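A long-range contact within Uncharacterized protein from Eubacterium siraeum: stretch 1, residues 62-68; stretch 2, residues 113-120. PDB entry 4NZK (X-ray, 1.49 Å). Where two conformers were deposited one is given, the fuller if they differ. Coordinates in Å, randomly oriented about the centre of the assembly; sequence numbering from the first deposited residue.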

# COMPACT_ATOMS: atom_id res chain seq x y z
N GLN A 62 -13.13 -7.92 -13.40
CA GLN A 62 -12.67 -6.62 -13.83
C GLN A 62 -13.66 -6.03 -14.83
O GLN A 62 -14.34 -6.73 -15.57
CB GLN A 62 -11.30 -6.70 -14.52
CG GLN A 62 -10.31 -7.67 -13.90
CD GLN A 62 -10.00 -7.37 -12.46
OE1 GLN A 62 -9.63 -6.24 -12.12
NE2 GLN A 62 -10.10 -8.38 -11.61
N LEU A 63 -13.67 -4.72 -14.89
CA LEU A 63 -14.36 -3.97 -15.94
C LEU A 63 -13.33 -3.23 -16.76
O LEU A 63 -12.51 -2.48 -16.23
CB LEU A 63 -15.31 -2.95 -15.29
CG LEU A 63 -16.05 -1.96 -16.21
CD1 LEU A 63 -17.04 -2.70 -17.10
CD2 LEU A 63 -16.76 -0.85 -15.46
N VAL A 64 -13.39 -3.43 -18.08
CA VAL A 64 -12.63 -2.65 -19.02
C VAL A 64 -13.61 -1.67 -19.64
O VAL A 64 -14.62 -2.07 -20.22
CB VAL A 64 -12.00 -3.53 -20.08
CG1 VAL A 64 -11.26 -2.66 -21.10
CG2 VAL A 64 -11.05 -4.50 -19.44
N VAL A 65 -13.31 -0.39 -19.52
CA VAL A 65 -14.24 0.64 -20.00
C VAL A 65 -13.49 1.91 -20.36
O VAL A 65 -12.45 2.21 -19.79
CB VAL A 65 -15.29 0.91 -18.90
CG1 VAL A 65 -14.64 1.39 -17.61
CG2 VAL A 65 -16.42 1.82 -19.36
N ASP A 66 -13.99 2.63 -21.37
CA ASP A 66 -13.39 3.90 -21.73
C ASP A 66 -14.10 5.05 -21.02
O ASP A 66 -15.33 5.15 -21.01
CB ASP A 66 -13.42 4.10 -23.25
CG ASP A 66 -12.48 3.18 -24.02
OD1 ASP A 66 -11.89 2.27 -23.43
OD2 ASP A 66 -12.34 3.36 -25.25
N ILE A 67 -13.31 5.90 -20.40
CA ILE A 67 -13.83 7.06 -19.67
C ILE A 67 -13.05 8.28 -20.11
O ILE A 67 -11.82 8.31 -19.99
CB ILE A 67 -13.64 6.89 -18.15
CG1 ILE A 67 -14.30 5.61 -17.63
CG2 ILE A 67 -14.23 8.09 -17.40
CD1 ILE A 67 -13.97 5.30 -16.17
N ASP A 68 -13.76 9.26 -20.67
CA ASP A 68 -13.14 10.51 -21.11
C ASP A 68 -11.94 10.25 -22.01
O ASP A 68 -10.87 10.86 -21.86
CB ASP A 68 -12.75 11.35 -19.87
CG ASP A 68 -13.98 11.78 -19.04
OD1 ASP A 68 -15.08 12.00 -19.62
OD2 ASP A 68 -13.83 11.91 -17.80
N TYR A 113 -13.92 5.28 -6.54
CA TYR A 113 -14.05 6.64 -7.00
C TYR A 113 -14.38 6.84 -8.48
O TYR A 113 -14.97 7.85 -8.84
CB TYR A 113 -12.75 7.40 -6.73
CG TYR A 113 -12.24 7.26 -5.31
CD1 TYR A 113 -12.97 7.77 -4.25
CD2 TYR A 113 -11.05 6.65 -5.03
CE1 TYR A 113 -12.53 7.62 -2.93
CE2 TYR A 113 -10.58 6.52 -3.73
CZ TYR A 113 -11.33 7.02 -2.67
OH TYR A 113 -10.85 6.86 -1.40
N TYR A 114 -13.95 5.91 -9.32
CA TYR A 114 -13.95 6.10 -10.77
C TYR A 114 -14.87 5.20 -11.59
O TYR A 114 -14.86 5.28 -12.80
CB TYR A 114 -12.53 5.91 -11.26
CG TYR A 114 -11.59 6.99 -10.74
CD1 TYR A 114 -11.64 8.28 -11.22
CD2 TYR A 114 -10.65 6.71 -9.79
CE1 TYR A 114 -10.78 9.26 -10.75
CE2 TYR A 114 -9.77 7.67 -9.33
CZ TYR A 114 -9.84 8.95 -9.80
OH TYR A 114 -8.94 9.86 -9.32
N LEU A 115 -15.66 4.36 -10.93
CA LEU A 115 -16.60 3.52 -11.66
C LEU A 115 -17.63 4.39 -12.34
O LEU A 115 -18.21 5.28 -11.69
CB LEU A 115 -17.22 2.50 -10.69
CG LEU A 115 -17.84 1.24 -11.22
CD1 LEU A 115 -16.82 0.40 -12.01
CD2 LEU A 115 -18.41 0.46 -10.06
N PRO A 116 -17.87 4.17 -13.65
CA PRO A 116 -18.79 5.06 -14.33
C PRO A 116 -20.22 4.78 -13.97
O PRO A 116 -20.55 3.78 -13.29
CB PRO A 116 -18.56 4.81 -15.82
CG PRO A 116 -17.62 3.70 -15.93
CD PRO A 116 -17.13 3.31 -14.59
N GLU A 117 -21.07 5.69 -14.41
CA GLU A 117 -22.49 5.58 -14.12
C GLU A 117 -23.05 4.28 -14.70
O GLU A 117 -22.63 3.82 -15.76
CB GLU A 117 -23.26 6.79 -14.65
CG GLU A 117 -23.35 6.86 -16.17
N GLY A 118 -23.99 3.70 -13.96
CA GLY A 118 -24.65 2.49 -14.43
C GLY A 118 -24.06 1.18 -13.96
O GLY A 118 -24.62 0.14 -14.24
N TYR A 119 -22.94 1.22 -13.23
CA TYR A 119 -22.34 -0.02 -12.77
C TYR A 119 -22.50 -0.27 -11.28
O TYR A 119 -21.88 -1.19 -10.78
CB TYR A 119 -20.83 -0.04 -13.14
CG TYR A 119 -20.62 -0.17 -14.62
CD1 TYR A 119 -20.59 -1.42 -15.23
CD2 TYR A 119 -20.50 0.96 -15.42
CE1 TYR A 119 -20.41 -1.54 -16.58
CE2 TYR A 119 -20.31 0.83 -16.78
CZ TYR A 119 -20.28 -0.43 -17.35
OH TYR A 119 -20.10 -0.54 -18.71
N GLU A 120 -23.35 0.52 -10.62
CA GLU A 120 -23.60 0.42 -9.19
C GLU A 120 -24.00 -1.00 -8.75
O GLU A 120 -23.57 -1.47 -7.69
CB GLU A 120 -24.66 1.46 -8.73
CG GLU A 120 -24.25 2.94 -8.93
CD GLU A 120 -24.46 3.51 -10.35
OE1 GLU A 120 -24.95 2.79 -11.26
OE2 GLU A 120 -24.13 4.70 -10.57

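The contact between strand 62-67 and the loop that follows Tyr114 is made by packing alone; no hydrogen bond crosses it, and 261 Å² of surface is buried, both sides summed. The strand's alternation sets the pattern. Leu63, Val65 and Ile67 direct their CA-to-CB bonds toward the loop, whereas Gln62, Val64, Asp66 and Asp68 take no part.

Leu63 covers the most surface. With chi1 t and chi2 p, it sets CD2 over one face of the Tyr119 ring, 3.8 Å from the ring centroid and 7° off the normal, a nearly axial CH-pi contact. Its other methyl, CD1, lies 3.6 Å from Tyr119 CE1, so both ends of the forked side chain meet the aromatic ring. Leu63 CD2 also packs 3.7 Å from Leu115 CD1. The Leu115 CA-to-CB bond points away from the strand, but its t, p rotamer brings the end of the side chain back within reach.

Pro116 is the common neighbour of all three inward-facing strand residues. Its CG lies 4.1 Å from Val65 CG2 and 4.0 Å from Ile67 CD1, while its CD is 4.3 Å from Leu63 CD2. The compact apolar ring fits this buried position and has no amide hydrogen to leave unsatisfied. Ile67, extended in the m, t rotamer, carries CD1 past the Pro116 ring to 3.5 Å from the backbone O of Tyr114.

Pro116 also begins the type II turn that ends at Tyr119, so the turn supplies two of the main contact residues from its ends while exposed Glu117 and Gly118 stay clear of the strand. At phi 94°, psi -4°, Gly118 adopts a conformation in which a CB would be jammed against the preceding carbonyl O. A weak hydrogen bond from Gly118 N to Glu120 OE1 (3.0 Å) accompanies the turn.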